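Local atomic coordinates of CS6 fimbrial subunit B, CS6 fimbrial subunit A (Escherichia coli, PDB entry 4B9G), a protein that probably serves as the CssB pilin of CS6 fimbriae of enterotoxigenic E. coli, here an engineered fusion completed by a donor strand from the partner subunit CssA. Residues H133-F138 with I149-F154; S19-I24 with V41-P46; K53-D58 with G96-F101; A47-V52 with F101-N106. All coordinates share one frame; numbering follows the deposited sequence.

Contact 1: residues H133-F138 with I149-F154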
loop_
_atom_site.group_PDB
_atom_site.type_symbol
_atom_site.label_atom_id
_atom_site.label_comp_id
_atom_site.label_asym_id
_atom_site.label_seq_id
_atom_site.Cartn_x
_atom_site.Cartn_y
_atom_site.Cartn_z
ATOM N N HIS A 133 4.492 7.032 0.031
ATOM C CA HIS A 133 3.330 7.159 -0.836
ATOM C C HIS A 133 2.951 5.804 -1.388
ATOM O O HIS A 133 3.803 4.931 -1.552
ATOM C CB HIS A 133 3.600 8.107 -1.999
ATOM C CG HIS A 133 3.704 9.539 -1.578
ATOM N ND1 HIS A 133 4.864 10.066 -1.057
ATOM C CD2 HIS A 133 2.802 10.548 -1.575
ATOM C CE1 HIS A 133 4.673 11.337 -0.753
ATOM N NE2 HIS A 133 3.435 11.662 -1.070
ATOM N N LEU A 134 1.659 5.664 -1.674
ATOM C CA LEU A 134 1.085 4.446 -2.224
ATOM C C LEU A 134 0.371 4.817 -3.521
ATOM O O LEU A 134 -0.512 5.669 -3.514
ATOM C CB LEU A 134 0.063 3.874 -1.243
ATOM C CG LEU A 134 -0.670 2.629 -1.719
ATOM C CD1 LEU A 134 0.242 1.397 -1.777
ATOM C CD2 LEU A 134 -1.859 2.382 -0.828
ATOM N N THR A 135 0.745 4.177 -4.625
ATOM C CA THR A 135 0.072 4.374 -5.901
ATOM C C THR A 135 -1.160 3.476 -5.963
ATOM O O THR A 135 -1.072 2.258 -5.796
ATOM C CB THR A 135 0.971 4.010 -7.081
ATOM O OG1 THR A 135 2.150 4.834 -7.059
ATOM C CG2 THR A 135 0.218 4.151 -8.403
ATOM N N VAL A 136 -2.319 4.094 -6.212
ATOM C CA VAL A 136 -3.534 3.366 -6.554
ATOM C C VAL A 136 -3.982 3.864 -7.918
ATOM O O VAL A 136 -4.030 5.072 -8.173
ATOM C CB VAL A 136 -4.664 3.568 -5.517
ATOM C CG1 VAL A 136 -5.908 2.769 -5.902
ATOM C CG2 VAL A 136 -4.193 3.214 -4.104
ATOM N N SER A 137 -4.268 2.925 -8.815
ATOM C CA SER A 137 -4.746 3.246 -10.152
ATOM C C SER A 137 -6.001 2.433 -10.457
ATOM O O SER A 137 -6.115 1.269 -10.066
ATOM C CB SER A 137 -3.687 2.962 -11.217
ATOM O OG SER A 137 -2.486 3.647 -10.902
ATOM N N PHE A 138 -6.940 3.080 -11.153
ATOM C CA PHE A 138 -8.191 2.481 -11.595
ATOM C C PHE A 138 -8.175 2.365 -13.124
ATOM O O PHE A 138 -7.707 3.275 -13.818
ATOM C CB PHE A 138 -9.382 3.360 -11.201
ATOM C CG PHE A 138 -9.701 3.397 -9.715
ATOM C CD1 PHE A 138 -9.168 2.496 -8.806
ATOM C CD2 PHE A 138 -10.603 4.333 -9.246
ATOM C CE1 PHE A 138 -9.533 2.539 -7.454
ATOM C CE2 PHE A 138 -10.981 4.368 -7.917
ATOM C CZ PHE A 138 -10.447 3.469 -7.020
ATOM N N ILE A 149 -7.816 4.971 -16.089
ATOM C CA ILE A 149 -8.751 6.083 -16.028
ATOM C C ILE A 149 -8.563 7.027 -14.829
ATOM O O ILE A 149 -9.060 8.161 -14.869
ATOM C CB ILE A 149 -10.227 5.621 -16.185
ATOM C CG1 ILE A 149 -10.624 4.669 -15.056
ATOM C CG2 ILE A 149 -10.432 4.963 -17.547
ATOM C CD1 ILE A 149 -12.035 4.098 -15.163
ATOM N N ALA A 150 -7.813 6.608 -13.810
ATOM C CA ALA A 150 -7.476 7.495 -12.702
ATOM C C ALA A 150 -6.280 6.912 -11.965
ATOM O O ALA A 150 -6.111 5.692 -11.893
ATOM C CB ALA A 150 -8.668 7.663 -11.755
ATOM N N THR A 151 -5.446 7.780 -11.400
ATOM C CA THR A 151 -4.349 7.341 -10.548
ATOM C C THR A 151 -4.021 8.421 -9.526
ATOM O O THR A 151 -4.224 9.615 -9.788
ATOM C CB THR A 151 -3.093 6.939 -11.390
ATOM O OG1 THR A 151 -2.119 6.322 -10.538
ATOM C CG2 THR A 151 -2.476 8.122 -12.090
ATOM N N LYS A 152 -3.544 8.087 -8.378
ATOM C CA LYS A 152 -3.156 8.947 -7.299
ATOM C C LYS A 152 -2.079 8.270 -6.457
ATOM O O LYS A 152 -2.146 7.072 -6.188
ATOM C CB LYS A 152 -4.335 9.326 -6.426
ATOM C CG LYS A 152 -4.152 10.151 -5.191
ATOM C CD LYS A 152 -3.890 11.544 -5.352
ATOM C CE LYS A 152 -4.096 12.431 -4.137
ATOM N NZ LYS A 152 -3.396 11.897 -3.134
ATOM N N ASN A 153 -1.076 9.056 -6.089
ATOM C CA ASN A 153 -0.099 8.656 -5.096
ATOM C C ASN A 153 -0.528 9.191 -3.724
ATOM O O ASN A 153 -0.346 10.364 -3.429
ATOM C CB ASN A 153 1.305 9.132 -5.471
ATOM C CG ASN A 153 1.828 8.476 -6.743
ATOM O OD1 ASN A 153 1.311 7.455 -7.184
ATOM N ND2 ASN A 153 2.852 9.077 -7.342
ATOM N N PHE A 154 -1.142 8.339 -2.913
ATOM C CA PHE A 154 -1.657 8.738 -1.603
ATOM C C PHE A 154 -0.543 8.789 -0.561
ATOM O O PHE A 154 0.196 7.810 -0.399
ATOM C CB PHE A 154 -2.713 7.736 -1.111
ATOM C CG PHE A 154 -4.022 7.809 -1.840
ATOM C CD1 PHE A 154 -5.042 8.660 -1.417
ATOM C CD2 PHE A 154 -4.250 7.004 -2.938
ATOM C CE1 PHE A 154 -6.252 8.707 -2.090
ATOM C CE2 PHE A 154 -5.466 7.067 -3.623
ATOM C CZ PHE A 154 -6.465 7.908 -3.192
#
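Two side-chain hydrogen bonds flank the centre of this antiparallel pair, both on the face carrying Thr135, Ser137, Thr151 and Asn153. Thr135 OG1 gives its proton to Asn153 OD1 at 2.8 Å, reaching it from above the amide carbonyl plane, the two side chains lying alongside each other. The hydroxyls Ser137 OG and Thr151 OG1 meet at 2.7 Å; Thr151 OG1 is anti to its backbone N (chi1 -171°), which swings it across to Ser137. Thr57, just after strand 51-56, is a second partner of Thr135 OG1 and helps fix its rotation.

On the opposite face, Val136 CG2 meets the Phe154 ring obliquely, 4.0 Å from CD2. Lys152 CG sits over the centre of that ring, 3.6 Å above its plane. Mid-ladder the rungs are regular: Val136 N binds Lys152 O at 3.0 Å, nearly along the C=O axis. At the far end Ile149 and Ala150 both face Phe138, a classic beta bulge, and Phe138 O takes Ile149 N at 2.8 Å but Ala150 N only weakly.

Residues 149-154 belong to the CssA strand fused behind CssB; it completes the fold by donor-strand complementation, as in chaperone-usher pilins, though the hairpin connection is engineered. Main-chain bonds hold the strands together; Leu134, Val136, Phe138 and Phe154 make one face largely apolar, Lys152 bending over the ring, and polar side chains pairing on the other probably help seat the added strand.

Contact 2: residues S19-I24 with V41-P46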
loop_
_atom_site.group_PDB
_atom_site.type_symbol
_atom_site.label_atom_id
_atom_site.label_comp_id
_atom_site.label_asym_id
_atom_site.label_seq_id
_atom_site.Cartn_x
_atom_site.Cartn_y
_atom_site.Cartn_z
ATOM N N SER A 19 -11.898 10.302 -3.608
ATOM C CA SER A 19 -12.996 9.994 -2.708
ATOM C C SER A 19 -13.213 8.493 -2.503
ATOM O O SER A 19 -13.969 8.100 -1.628
ATOM C CB SER A 19 -14.296 10.639 -3.169
ATOM O OG SER A 19 -14.705 10.177 -4.423
ATOM N N ALA A 20 -12.573 7.647 -3.305
ATOM C CA ALA A 20 -12.824 6.211 -3.232
ATOM C C ALA A 20 -11.998 5.495 -2.175
ATOM O O ALA A 20 -12.385 4.409 -1.743
ATOM C CB ALA A 20 -12.576 5.572 -4.589
ATOM N N VAL A 21 -10.865 6.004 -1.780
ATOM C CA VAL A 21 -9.820 5.392 -0.992
ATOM C C VAL A 21 -9.559 6.134 0.299
ATOM O O VAL A 21 -9.509 7.362 0.320
ATOM C CB VAL A 21 -8.507 5.317 -1.805
ATOM C CG1 VAL A 21 -7.433 4.672 -1.082
ATOM C CG2 VAL A 21 -8.709 4.727 -3.122
ATOM N N ARG A 22 -9.361 5.387 1.394
ATOM C CA ARG A 22 -8.897 5.947 2.650
ATOM C C ARG A 22 -7.707 5.117 3.168
ATOM O O ARG A 22 -7.647 3.894 3.001
ATOM C CB ARG A 22 -10.050 5.936 3.678
ATOM C CG ARG A 22 -9.742 6.077 5.113
ATOM C CD ARG A 22 -11.036 6.252 5.846
ATOM N NE ARG A 22 -11.685 5.089 6.461
ATOM C CZ ARG A 22 -11.611 4.787 7.753
ATOM N NH1 ARG A 22 -10.830 5.470 8.580
ATOM N NH2 ARG A 22 -12.349 3.790 8.222
ATOM N N ILE A 23 -6.786 5.801 3.842
ATOM C CA ILE A 23 -5.609 5.227 4.482
ATOM C C ILE A 23 -5.770 5.354 6.001
ATOM O O ILE A 23 -6.204 6.405 6.505
ATOM C CB ILE A 23 -4.346 5.997 4.091
ATOM C CG1 ILE A 23 -4.235 6.173 2.570
ATOM C CG2 ILE A 23 -3.117 5.344 4.749
ATOM C CD1 ILE A 23 -4.123 4.890 1.787
ATOM N N ILE A 24 -5.426 4.284 6.722
ATOM C CA ILE A 24 -5.520 4.241 8.184
ATOM C C ILE A 24 -4.155 3.839 8.757
ATOM O O ILE A 24 -3.779 2.664 8.724
ATOM C CB ILE A 24 -6.597 3.242 8.681
ATOM C CG1 ILE A 24 -7.910 3.386 7.908
ATOM C CG2 ILE A 24 -6.815 3.434 10.175
ATOM C CD1 ILE A 24 -8.992 2.397 8.314
ATOM N N VAL A 41 -5.634 0.105 4.106
ATOM C CA VAL A 41 -6.246 0.824 2.994
ATOM C C VAL A 41 -7.652 0.261 2.811
ATOM O O VAL A 41 -7.834 -0.971 2.785
ATOM C CB VAL A 41 -5.457 0.600 1.688
ATOM C CG1 VAL A 41 -6.060 1.419 0.542
ATOM C CG2 VAL A 41 -3.978 0.911 1.886
ATOM N N GLU A 42 -8.643 1.140 2.675
ATOM C CA GLU A 42 -10.024 0.726 2.410
ATOM C C GLU A 42 -10.528 1.480 1.199
ATOM O O GLU A 42 -10.273 2.678 1.056
ATOM C CB GLU A 42 -10.920 0.952 3.638
ATOM C CG GLU A 42 -10.355 0.263 4.892
ATOM C CD GLU A 42 -11.343 0.085 6.034
ATOM O OE1 GLU A 42 -12.409 0.715 6.036
ATOM O OE2 GLU A 42 -11.041 -0.683 6.961
ATOM N N MET A 43 -11.241 0.793 0.312
ATOM C CA MET A 43 -11.805 1.436 -0.876
ATOM C C MET A 43 -13.084 0.751 -1.324
ATOM O O MET A 43 -13.275 -0.429 -1.118
ATOM C CB MET A 43 -10.817 1.461 -2.037
ATOM C CG MET A 43 -10.472 0.077 -2.606
ATOM S SD MET A 43 -9.237 0.078 -3.986
ATOM C CE MET A 43 -7.717 0.545 -3.157
ATOM N N THR A 44 -13.995 1.499 -1.915
ATOM C CA THR A 44 -15.126 0.854 -2.620
ATOM C C THR A 44 -14.953 1.177 -4.091
ATOM O O THR A 44 -14.631 2.261 -4.453
ATOM C CB THR A 44 -16.548 1.259 -2.095
ATOM O OG1 THR A 44 -16.698 0.843 -0.739
ATOM C CG2 THR A 44 -17.671 0.607 -2.907
ATOM N N ILE A 45 -15.176 0.216 -4.938
ATOM C CA ILE A 45 -14.907 0.389 -6.355
ATOM C C ILE A 45 -16.039 1.189 -7.019
ATOM O O ILE A 45 -17.193 0.748 -6.993
ATOM C CB ILE A 45 -14.825 -1.004 -6.982
ATOM C CG1 ILE A 45 -13.788 -1.880 -6.242
ATOM C CG2 ILE A 45 -14.539 -0.887 -8.463
ATOM C CD1 ILE A 45 -12.387 -1.307 -6.141
ATOM N N PRO A 46 -15.726 2.335 -7.649
ATOM C CA PRO A 46 -16.785 3.086 -8.324
ATOM C C PRO A 46 -17.300 2.353 -9.545
ATOM O O PRO A 46 -16.596 1.589 -10.195
ATOM C CB PRO A 46 -16.072 4.366 -8.777
ATOM C CG PRO A 46 -14.863 4.475 -7.924
ATOM C CD PRO A 46 -14.450 3.066 -7.661
HETATM O O HOH W 1 -15.277 4.300 -1.028
HETATM O O HOH W 2 -13.231 3.013 5.246
#
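Strands 21-24 and 41-44 run antiparallel at 164°, with Arg22 and Glu42 as the hydrogen-bonded pair: Arg22 N reaches Glu42 O at 2.9 Å, nearly along the C=O axis, and the return bond, Glu42 N to Arg22 O, equally straight at the hydrogen, lies in the carbonyl plane. Toward Ala20 and Thr44 the ladder loosens: Thr44 N makes a weak bond to Ala20 O, and water 1 bridges the same two atoms.

Arg22 and Glu42 lie side by side, their salt bridge long at 3.8 Å from NH2 to OE1, the guanidinium and carboxylate planes 76° apart. Water 2 does the closer linking, accepting from Arg22 NE in the guanidinium plane and donating to Glu42 OE1 at 2.6 Å. Ile24 CD1 lies over one guanidinium face, 3.4 Å above its plane and offset toward the rim.

This is a hairpin of the CssB part, consistent with an Ig-like pilin sandwich. Its other face turns inward: the Val21 and Val41 side chains cross obliquely, CG1 to CG1 3.9 Å, Val21 CG2 lies 4.0 Å from Met43 CB, and Ile23 lies alongside Val41, its CD1 meeting CG2. Phe154 and Val156 of the fused CssA strand pack against Val21 and Ile23.

Contact 3: residues K53-D58 with G96-F101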
loop_
_atom_site.group_PDB
_atom_site.type_symbol
_atom_site.label_atom_id
_atom_site.label_comp_id
_atom_site.label_asym_id
_atom_site.label_seq_id
_atom_site.Cartn_x
_atom_site.Cartn_y
_atom_site.Cartn_z
ATOM N N LYS A 53 -4.789 -1.364 -9.559
ATOM C CA LYS A 53 -3.393 -1.482 -9.200
ATOM C C LYS A 53 -3.177 -0.793 -7.869
ATOM O O LYS A 53 -3.652 0.329 -7.674
ATOM C CB LYS A 53 -2.489 -0.866 -10.234
ATOM C CG LYS A 53 -1.051 -0.880 -10.027
ATOM C CD LYS A 53 -0.247 -0.258 -11.111
ATOM C CE LYS A 53 1.180 -0.368 -10.976
ATOM N NZ LYS A 53 1.822 0.367 -12.084
ATOM N N ILE A 54 -2.448 -1.452 -6.974
ATOM C CA ILE A 54 -2.122 -0.872 -5.671
ATOM C C ILE A 54 -0.702 -1.302 -5.311
ATOM O O ILE A 54 -0.452 -2.481 -5.053
ATOM C CB ILE A 54 -3.193 -1.239 -4.605
ATOM C CG1 ILE A 54 -2.783 -0.685 -3.249
ATOM C CG2 ILE A 54 -3.488 -2.746 -4.541
ATOM C CD1 ILE A 54 -3.859 -0.788 -2.203
ATOM N N VAL A 55 0.242 -0.409 -5.330
ATOM C CA VAL A 55 1.647 -0.630 -5.230
ATOM C C VAL A 55 2.369 0.544 -4.547
ATOM O O VAL A 55 2.080 1.679 -4.862
ATOM C CB VAL A 55 2.247 -0.970 -6.630
ATOM C CG1 VAL A 55 2.192 0.172 -7.474
ATOM C CG2 VAL A 55 3.615 -1.384 -6.564
ATOM N N PRO A 56 3.275 0.261 -3.582
ATOM C CA PRO A 56 4.029 1.396 -3.041
ATOM C C PRO A 56 4.747 2.143 -4.149
ATOM O O PRO A 56 5.266 1.544 -5.092
ATOM C CB PRO A 56 5.024 0.715 -2.096
ATOM C CG PRO A 56 4.336 -0.605 -1.726
ATOM C CD PRO A 56 3.674 -1.027 -2.988
ATOM N N THR A 57 4.822 3.428 -4.033
ATOM C CA THR A 57 5.600 4.268 -4.861
ATOM C C THR A 57 7.065 3.924 -4.741
ATOM O O THR A 57 7.568 3.549 -3.698
ATOM C CB THR A 57 5.192 5.681 -4.559
ATOM O OG1 THR A 57 3.736 5.693 -4.525
ATOM C CG2 THR A 57 5.628 6.540 -5.578
ATOM N N ASP A 58 7.718 3.923 -5.866
ATOM C CA ASP A 58 9.162 3.622 -5.856
ATOM C C ASP A 58 9.551 2.236 -5.302
ATOM O O ASP A 58 10.584 2.101 -4.647
ATOM C CB ASP A 58 9.939 4.714 -5.092
ATOM C CG ASP A 58 9.667 6.118 -5.622
ATOM O OD1 ASP A 58 9.380 6.258 -6.832
ATOM O OD2 ASP A 58 9.747 7.083 -4.829
ATOM N N GLY A 96 1.784 -8.261 -2.821
ATOM C CA GLY A 96 2.899 -7.518 -3.359
ATOM C C GLY A 96 2.914 -7.337 -4.868
ATOM O O GLY A 96 3.905 -6.817 -5.381
ATOM N N GLN A 97 1.877 -7.722 -5.614
ATOM C CA GLN A 97 1.994 -7.658 -7.071
ATOM C C GLN A 97 2.017 -6.224 -7.607
ATOM O O GLN A 97 1.426 -5.314 -7.022
ATOM C CB GLN A 97 0.911 -8.482 -7.760
ATOM C CG GLN A 97 -0.493 -7.961 -7.602
ATOM C CD GLN A 97 -1.418 -8.718 -8.495
ATOM O OE1 GLN A 97 -1.595 -9.930 -8.320
ATOM N NE2 GLN A 97 -1.964 -8.040 -9.504
ATOM N N LYS A 98 2.626 -6.003 -8.730
ATOM C CA LYS A 98 2.712 -4.752 -9.455
ATOM C C LYS A 98 1.600 -4.525 -10.440
ATOM O O LYS A 98 1.319 -3.396 -10.755
ATOM C CB LYS A 98 4.038 -4.626 -10.197
ATOM C CG LYS A 98 4.549 -3.266 -10.453
ATOM C CD LYS A 98 5.820 -3.152 -11.170
ATOM C CE LYS A 98 6.403 -1.806 -11.186
ATOM N NZ LYS A 98 7.494 -1.619 -12.055
ATOM N N GLY A 99 0.989 -5.583 -10.929
ATOM C CA GLY A 99 -0.008 -5.419 -11.971
ATOM C C GLY A 99 -1.383 -5.100 -11.437
ATOM O O GLY A 99 -1.656 -5.255 -10.246
ATOM N N SER A 100 -2.263 -4.670 -12.332
ATOM C CA SER A 100 -3.655 -4.507 -11.962
ATOM C C SER A 100 -4.335 -5.872 -11.865
ATOM O O SER A 100 -3.860 -6.860 -12.431
ATOM C CB SER A 100 -4.365 -3.614 -12.967
ATOM O OG SER A 100 -4.297 -4.154 -14.277
ATOM N N PHE A 101 -5.461 -5.913 -11.153
ATOM C CA PHE A 101 -6.279 -7.115 -11.073
ATOM C C PHE A 101 -7.744 -6.717 -11.177
ATOM O O PHE A 101 -8.143 -5.624 -10.786
ATOM C CB PHE A 101 -5.987 -7.923 -9.804
ATOM C CG PHE A 101 -6.611 -7.360 -8.535
ATOM C CD1 PHE A 101 -6.122 -6.221 -7.928
ATOM C CD2 PHE A 101 -7.675 -8.018 -7.929
ATOM C CE1 PHE A 101 -6.701 -5.732 -6.749
ATOM C CE2 PHE A 101 -8.262 -7.541 -6.760
ATOM C CZ PHE A 101 -7.764 -6.395 -6.164
HETATM O O HOH W 3 1.737 -2.342 -13.450
HETATM O O HOH W 4 1.565 -4.279 -4.422
HETATM O O HOH W 5 -1.217 -3.953 -7.784
#
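Lys53 lays its fully extended chain past the carbonyl of Lys98, with CG, CD and CE all passing Lys98 O and CE coming closest at 3.0 Å. All four torsions are anti, so the aliphatic part runs straight and carries NZ beyond the carbonyl to water 3, which accepts from NZ and donates to Lys98 O at 2.9 Å. The Lys98 ammonium is 6.0 Å from that of Lys53, NZ to NZ, and the two like charges probably favour keeping the tips apart. Closer to the backbone, Lys53 CA faces Ser100 CA, and their CB atoms lie 4.3 Å apart.

Beyond that point the two chains diverge, and water takes over the part that direct main-chain bonds play in a ladder. Strand 51-56 pairs with the short strand 101-102, but residues 96-99 are still in the loop that leads there from strand 79-88. This loop of the CssB part packs on an edge of its sheet, consistent with an Ig-like pilin sandwich. Water 4 donates to both Ile54 O and Gln97 O, 2.8 Å from each. Water 5 accepts from Ile54 N at 2.9 Å and can also donate to Gln97 O and Gly99 O, though further acceptors compete for its protons.

The loop also braces itself: Gln97 NE2 gives a straight bond to Gly99 O, meeting it from well above the carbonyl plane, while Gln97 OE1 is held by Met94 N. Ser100 OG goes to Arg146, which belongs to the fused CssA part. Val55 CG2 lies 4.4 Å from Lys98 CG, and the opposite edge of strand 51-56 is hydrogen-bonded to strand 128-142.

Contact 4: residues A47-V52 with F101-N106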
loop_
_atom_site.group_PDB
_atom_site.type_symbol
_atom_site.label_atom_id
_atom_site.label_comp_id
_atom_site.label_asym_id
_atom_site.label_seq_id
_atom_site.Cartn_x
_atom_site.Cartn_y
_atom_site.Cartn_z
ATOM N N ALA A 47 -18.550 2.621 -9.901
ATOM C CA ALA A 47 -19.112 2.082 -11.133
ATOM C C ALA A 47 -18.211 2.510 -12.289
ATOM O O ALA A 47 -17.755 3.653 -12.335
ATOM C CB ALA A 47 -20.527 2.587 -11.342
ATOM N N GLY A 48 -17.942 1.591 -13.215
ATOM C CA GLY A 48 -17.089 1.885 -14.352
ATOM C C GLY A 48 -15.637 1.460 -14.174
ATOM O O GLY A 48 -14.871 1.503 -15.138
ATOM N N VAL A 49 -15.246 1.066 -12.965
ATOM C CA VAL A 49 -13.885 0.604 -12.724
ATOM C C VAL A 49 -13.879 -0.917 -12.760
ATOM O O VAL A 49 -14.594 -1.576 -11.992
ATOM C CB VAL A 49 -13.360 1.128 -11.386
ATOM C CG1 VAL A 49 -12.020 0.493 -11.063
ATOM C CG2 VAL A 49 -13.269 2.655 -11.438
ATOM N N SER A 50 -13.087 -1.501 -13.613
ATOM C CA SER A 50 -12.909 -2.911 -13.820
ATOM C C SER A 50 -11.713 -3.536 -13.169
ATOM O O SER A 50 -11.717 -4.721 -12.915
ATOM C CB SER A 50 -12.918 -3.292 -15.306
ATOM O OG SER A 50 -13.994 -2.791 -15.968
ATOM N N ALA A 51 -10.682 -2.739 -12.911
ATOM C CA ALA A 51 -9.441 -3.264 -12.348
ATOM C C ALA A 51 -8.740 -2.198 -11.524
ATOM O O ALA A 51 -8.922 -0.989 -11.744
ATOM C CB ALA A 51 -8.517 -3.789 -13.445
ATOM N N VAL A 52 -7.930 -2.671 -10.583
ATOM C CA VAL A 52 -7.176 -1.839 -9.661
ATOM C C VAL A 52 -5.720 -2.279 -9.621
ATOM O O VAL A 52 -5.440 -3.466 -9.592
ATOM C CB VAL A 52 -7.773 -1.937 -8.222
ATOM C CG1 VAL A 52 -6.863 -1.280 -7.181
ATOM C CG2 VAL A 52 -9.175 -1.329 -8.202
ATOM N N PHE A 101 -5.461 -5.913 -11.153
ATOM C CA PHE A 101 -6.279 -7.115 -11.073
ATOM C C PHE A 101 -7.744 -6.717 -11.177
ATOM O O PHE A 101 -8.143 -5.624 -10.786
ATOM C CB PHE A 101 -5.987 -7.923 -9.804
ATOM C CG PHE A 101 -6.611 -7.360 -8.535
ATOM C CD1 PHE A 101 -6.122 -6.221 -7.928
ATOM C CD2 PHE A 101 -7.675 -8.018 -7.929
ATOM C CE1 PHE A 101 -6.701 -5.732 -6.749
ATOM C CE2 PHE A 101 -8.262 -7.541 -6.760
ATOM C CZ PHE A 101 -7.764 -6.395 -6.164
ATOM N N SER A 102 -8.559 -7.623 -11.714
ATOM C CA SER A 102 -9.974 -7.352 -11.931
ATOM C C SER A 102 -10.758 -7.401 -10.618
ATOM O O SER A 102 -10.590 -8.316 -9.798
ATOM C CB SER A 102 -10.544 -8.339 -12.952
ATOM O OG SER A 102 -9.890 -8.155 -14.194
ATOM N N VAL A 103 -11.632 -6.406 -10.448
ATOM C CA VAL A 103 -12.417 -6.191 -9.234
ATOM C C VAL A 103 -13.904 -6.137 -9.559
ATOM O O VAL A 103 -14.299 -6.001 -10.711
ATOM C CB VAL A 103 -12.007 -4.877 -8.510
ATOM C CG1 VAL A 103 -10.587 -4.976 -7.975
ATOM C CG2 VAL A 103 -12.165 -3.675 -9.403
ATOM N N LYS A 104 -14.736 -6.222 -8.550
ATOM C CA LYS A 104 -16.180 -6.106 -8.617
ATOM C C LYS A 104 -16.654 -4.706 -8.237
ATOM O O LYS A 104 -16.413 -4.233 -7.141
ATOM C CB LYS A 104 -16.940 -7.196 -7.819
ATOM C CG LYS A 104 -16.608 -8.619 -8.125
ATOM C CD LYS A 104 -17.375 -9.637 -7.243
ATOM C CE LYS A 104 -17.149 -11.050 -7.735
ATOM N NZ LYS A 104 -17.652 -11.423 -9.036
ATOM N N GLU A 105 -17.344 -4.062 -9.169
ATOM C CA GLU A 105 -17.801 -2.697 -8.901
ATOM C C GLU A 105 -18.818 -2.658 -7.757
ATOM O O GLU A 105 -19.546 -3.625 -7.522
ATOM C CB GLU A 105 -18.297 -1.949 -10.166
ATOM C CG GLU A 105 -19.414 -2.563 -10.978
ATOM C CD GLU A 105 -19.914 -1.614 -12.080
ATOM O OE1 GLU A 105 -19.097 -1.163 -12.936
ATOM O OE2 GLU A 105 -21.140 -1.321 -12.103
ATOM N N ASN A 106 -18.809 -1.547 -7.024
ATOM C CA ASN A 106 -19.742 -1.311 -5.920
ATOM C C ASN A 106 -19.562 -2.286 -4.782
ATOM O O ASN A 106 -20.498 -2.604 -4.052
ATOM C CB ASN A 106 -21.175 -1.338 -6.411
ATOM C CG ASN A 106 -21.480 -0.177 -7.302
ATOM O OD1 ASN A 106 -21.051 0.947 -7.036
ATOM N ND2 ASN A 106 -22.196 -0.433 -8.382
HETATM O O HOH W 6 -20.170 3.906 -7.831
HETATM O O HOH W 7 -15.734 -4.061 -12.173
HETATM O O HOH W 8 -17.089 -2.165 -13.868
HETATM O O HOH W 9 -13.819 -6.546 -13.652
#
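At the margin of the CssB part, probably an Ig-like sandwich, Gly48 N points straight at Glu105 OE1, 3.0 Å away with an N-H...O angle of 179°, though it meets the oxygen from above the carboxylate plane. Glu105 CG occupies the crowded position between backbone N and carbonyl carbon (chi1 57°), and from there the chain extends across to lay the carboxylate beside Ala47 and Gly48. Water 8 lies a very short 2.4 Å from Glu105 OE1 and can donate to it, a second partner for that oxygen. Past Glu105, water 6 links Ala47 N to Asn106 OD1.

At the other end the segments form a short antiparallel ladder, the pairing of strands 51-56 and 101-102. Val52 and Phe101 are its hydrogen-bonded pair: Val52 N to Phe101 O in the carbonyl plane, Phe101 N to Val52 O at 2.9 Å. Val103 N continues the run to Ser50 O. On the other edge of 47-52, Ser50 and Ala51 both face Tyr139 of strand 128-142 in a classic beta bulge.

Between the ladder and Glu105 the chains part and water steps in. Water 7 lies 2.7 Å from Val49 O and also reaches Val103 O, and water 9 lies near Ser50 O and Val103 O.

Inside, Tyr109 and Phe111 pack on Phe101, whose own crowded first torsion (chi1 77°) brings CD1 within 3.3 Å of Val52 O. Val52 and Val103 cross at about a right angle, and Val103 CG1 touches Val52 CG2 while lying 3.6 Å above the Phe101 ring plane, offset toward its rim.

Overall arrangement
From the N terminus, contact 2 closes first, pairing the strand after helix 17-20 with strand 37-44. The chain then opens contact 4 at 47-52 and, directly along the same strand, contact 3 at 53-58. After strands 60-62, 65-72 and 79-88 it returns: contact 3 closes at 96-101, nested inside contact 4, which closes at 101-106, the two sharing Phe101. Contact 1 comes last, in series, where the fused CssA strand pairs with 128-142. Strand 128-142 also bonds to 51-56 through Thr135-Val55 and Ser137-Lys53, joining contacts 1 and 3. Phe138 packs against Pro46 and Val49, Phe154 against Val21, and Ile45 O bonds Asn106 N, probably, between contacts 2 and 4.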